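Local coordinates for protein trichosurin (Trichosurus vulpecula, PDB 2RA6) that binds small molecules such as 4-ethylphenol and probably carries them, as a secreted dimeric lipocalin of possum milk whey, at the interface of chains A and B. Numbering follows the deposited sequence. Chains: chain A/B, Trichosurin.

The interface of chains A and B. Residues chain A 86-88, 100, 102, 115; chain B 86-88, 100, 102, 115.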
loop_
_atom_site.group_PDB
_atom_site.type_symbol
_atom_site.label_atom_id
_atom_site.label_comp_id
_atom_site.label_asym_id
_atom_site.label_seq_id
_atom_site.Cartn_x
_atom_site.Cartn_y
_atom_site.Cartn_z
ATOM N N ALA A 86 -11.232 -3.310 -7.588
ATOM C CA ALA A 86 -11.258 -4.756 -7.441
ATOM C C ALA A 86 -10.077 -5.215 -6.593
ATOM O O ALA A 86 -9.006 -4.610 -6.626
ATOM C CB ALA A 86 -11.208 -5.424 -8.813
ATOM N N ARG A 87 -10.292 -6.286 -5.838
ATOM C CA ARG A 87 -9.277 -6.882 -4.971
ATOM C C ARG A 87 -8.744 -5.952 -3.880
ATOM O O ARG A 87 -7.802 -6.296 -3.174
ATOM C CB ARG A 87 -8.113 -7.429 -5.814
ATOM C CG ARG A 87 -7.039 -6.419 -6.178
ATOM C CD ARG A 87 -6.068 -6.977 -7.216
ATOM N NE ARG A 87 -4.960 -6.057 -7.459
ATOM C CZ ARG A 87 -4.018 -5.772 -6.565
ATOM N NH1 ARG A 87 -4.050 -6.345 -5.368
ATOM N NH2 ARG A 87 -3.054 -4.908 -6.863
ATOM N N GLN A 88 -9.339 -4.773 -3.744
ATOM C CA GLN A 88 -8.917 -3.845 -2.706
ATOM C C GLN A 88 -10.050 -3.708 -1.699
ATOM O O GLN A 88 -11.215 -3.568 -2.073
ATOM C CB GLN A 88 -8.578 -2.478 -3.292
ATOM C CG GLN A 88 -8.152 -1.472 -2.231
ATOM C CD GLN A 88 -7.719 -0.142 -2.812
ATOM O OE1 GLN A 88 -7.563 0.842 -2.088
ATOM N NE2 GLN A 88 -7.518 -0.106 -4.121
ATOM N N TYR A 100 -5.087 -5.398 0.209
ATOM C CA TYR A 100 -5.001 -5.848 -1.178
ATOM C C TYR A 100 -4.890 -7.369 -1.246
ATOM O O TYR A 100 -4.070 -7.973 -0.559
ATOM C CB TYR A 100 -3.784 -5.230 -1.871
ATOM C CG TYR A 100 -3.885 -3.742 -2.065
ATOM C CD1 TYR A 100 -4.518 -3.209 -3.188
ATOM C CD2 TYR A 100 -3.354 -2.866 -1.122
ATOM C CE1 TYR A 100 -4.616 -1.830 -3.367
ATOM C CE2 TYR A 100 -3.446 -1.486 -1.286
ATOM C CZ TYR A 100 -4.077 -0.979 -2.413
ATOM O OH TYR A 100 -4.158 0.384 -2.584
ATOM N N GLU A 102 -4.207 -10.863 -3.500
ATOM C CA GLU A 102 -3.461 -11.353 -4.661
ATOM C C GLU A 102 -3.349 -12.878 -4.590
ATOM O O GLU A 102 -3.277 -13.439 -3.501
ATOM C CB GLU A 102 -2.040 -10.775 -4.680
ATOM C CG GLU A 102 -1.935 -9.265 -4.831
ATOM C CD GLU A 102 -0.489 -8.792 -4.806
ATOM O OE1 GLU A 102 0.322 -9.319 -5.601
ATOM O OE2 GLU A 102 -0.159 -7.896 -3.996
ATOM N N TYR A 115 -1.897 -2.463 4.558
ATOM C CA TYR A 115 -1.146 -1.233 4.751
ATOM C C TYR A 115 -1.876 -0.645 5.944
ATOM O O TYR A 115 -3.010 -0.182 5.826
ATOM C CB TYR A 115 -1.229 -0.326 3.525
ATOM C CG TYR A 115 -0.349 -0.829 2.406
ATOM C CD1 TYR A 115 -0.898 -1.395 1.255
ATOM C CD2 TYR A 115 1.041 -0.804 2.534
ATOM C CE1 TYR A 115 -0.082 -1.932 0.257
ATOM C CE2 TYR A 115 1.863 -1.336 1.547
ATOM C CZ TYR A 115 1.299 -1.897 0.418
ATOM O OH TYR A 115 2.116 -2.441 -0.548
ATOM N N ALA B 86 -2.960 -5.548 -12.346
ATOM C CA ALA B 86 -3.267 -4.323 -13.066
ATOM C C ALA B 86 -3.235 -3.143 -12.099
ATOM O O ALA B 86 -3.463 -3.303 -10.901
ATOM C CB ALA B 86 -4.641 -4.428 -13.720
ATOM N N ARG B 87 -2.941 -1.969 -12.644
ATOM C CA ARG B 87 -2.868 -0.719 -11.892
ATOM C C ARG B 87 -1.829 -0.709 -10.774
ATOM O O ARG B 87 -1.745 0.257 -10.018
ATOM C CB ARG B 87 -4.247 -0.347 -11.333
ATOM C CG ARG B 87 -4.622 -1.027 -10.039
ATOM C CD ARG B 87 -6.058 -0.716 -9.649
ATOM N NE ARG B 87 -6.403 -1.321 -8.366
ATOM C CZ ARG B 87 -5.852 -0.975 -7.207
ATOM N NH1 ARG B 87 -4.927 -0.022 -7.172
ATOM N NH2 ARG B 87 -6.225 -1.579 -6.089
ATOM N N GLN B 88 -1.047 -1.776 -10.661
ATOM C CA GLN B 88 0.004 -1.838 -9.648
ATOM C C GLN B 88 1.349 -1.829 -10.364
ATOM O O GLN B 88 1.554 -2.573 -11.326
ATOM C CB GLN B 88 -0.107 -3.106 -8.806
ATOM C CG GLN B 88 0.805 -3.088 -7.583
ATOM C CD GLN B 88 0.759 -4.378 -6.796
ATOM O OE1 GLN B 88 -0.290 -5.015 -6.691
ATOM N NE2 GLN B 88 1.896 -4.765 -6.218
ATOM N N TYR B 100 0.312 2.360 -6.772
ATOM C CA TYR B 100 -1.040 2.007 -7.193
ATOM C C TYR B 100 -1.718 3.186 -7.879
ATOM O O TYR B 100 -1.691 4.310 -7.384
ATOM C CB TYR B 100 -1.895 1.559 -6.003
ATOM C CG TYR B 100 -1.468 0.249 -5.378
ATOM C CD1 TYR B 100 -0.457 0.208 -4.419
ATOM C CD2 TYR B 100 -2.074 -0.948 -5.750
ATOM C CE1 TYR B 100 -0.061 -0.999 -3.844
ATOM C CE2 TYR B 100 -1.686 -2.157 -5.184
ATOM C CZ TYR B 100 -0.681 -2.177 -4.233
ATOM O OH TYR B 100 -0.296 -3.374 -3.673
ATOM N N GLU B 102 -5.213 4.944 -9.460
ATOM C CA GLU B 102 -6.666 4.978 -9.293
ATOM C C GLU B 102 -7.236 6.238 -9.951
ATOM O O GLU B 102 -6.583 7.278 -9.978
ATOM C CB GLU B 102 -7.047 5.024 -7.807
ATOM C CG GLU B 102 -6.436 3.946 -6.924
ATOM C CD GLU B 102 -6.891 4.058 -5.474
ATOM O OE1 GLU B 102 -6.914 5.188 -4.935
ATOM O OE2 GLU B 102 -7.217 3.014 -4.871
ATOM N N TYR B 115 3.756 3.472 -1.926
ATOM C CA TYR B 115 4.072 2.868 -0.645
ATOM C C TYR B 115 5.583 2.742 -0.762
ATOM O O TYR B 115 6.099 1.869 -1.465
ATOM C CB TYR B 115 3.397 1.505 -0.497
ATOM C CG TYR B 115 1.910 1.634 -0.253
ATOM C CD1 TYR B 115 1.433 2.191 0.938
ATOM C CD2 TYR B 115 0.985 1.256 -1.223
ATOM C CE1 TYR B 115 0.070 2.369 1.152
ATOM C CE2 TYR B 115 -0.385 1.432 -1.016
ATOM C CZ TYR B 115 -0.828 1.990 0.173
ATOM O OH TYR B 115 -2.175 2.176 0.388
HETATM O O HOH W 1 -1.655 -5.794 -4.672
HETATM O O HOH W 2 -5.258 1.292 -4.996
HETATM O O HOH W 3 -5.585 -4.971 -9.913
#
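A:Tyr115 and B:Tyr115 stack face to face at the two-fold axis of this lipocalin homodimer. Their planes are 3° apart and the ring centroids 3.5 Å apart. The rings run roughly head to tail, with CG of each over CZ of the other. Beside them, the A:Tyr100 and B:Tyr100 side chains run antiparallel, with A:Tyr100 CZ over the centre of the B:Tyr100 ring. These rings stack less squarely, tilted by 19° with centroids 4.1 Å apart. CD2 of A:Tyr100 also meets the edge of the A:Tyr115 ring within its own chain.

An arginine from the partner lies at the edge of each Tyr100 ring. A:Arg87 NH2 donates to the side-chain carbonyl OE1 of B:Gln88 at 2.8 Å. The donor lies in the carbonyl plane, but the bond is strongly bent at the hydrogen. From chi1 85°, the extended A:Arg87 chain carries its guanidinium to this oxygen and the B:Tyr100 rim. In the twin, B:Arg87 NH2 lies 2.8 Å from A:Gln88 NE2, donor against donor, where B:Gln88 presents OE1. The modelled A:Gln88 amide is therefore doubtful, as is its bond to B:Glu102. Turning it, however, would set its oxygen against the B:Glu102 carboxylate.

Water 1 links NH1 and NH2 of A:Arg87 to A:Glu102 OE2, B:Gln88 OE1 and the B:Tyr100 hydroxyl. The engineered A:Glu102 may offset the arginine charge. A:Arg87 and B:Arg87, probably both charged, bring their NH2 atoms to 4.7 Å. Water 3 joins A:Arg87 NE to the backbone carbonyl of B:Ala86.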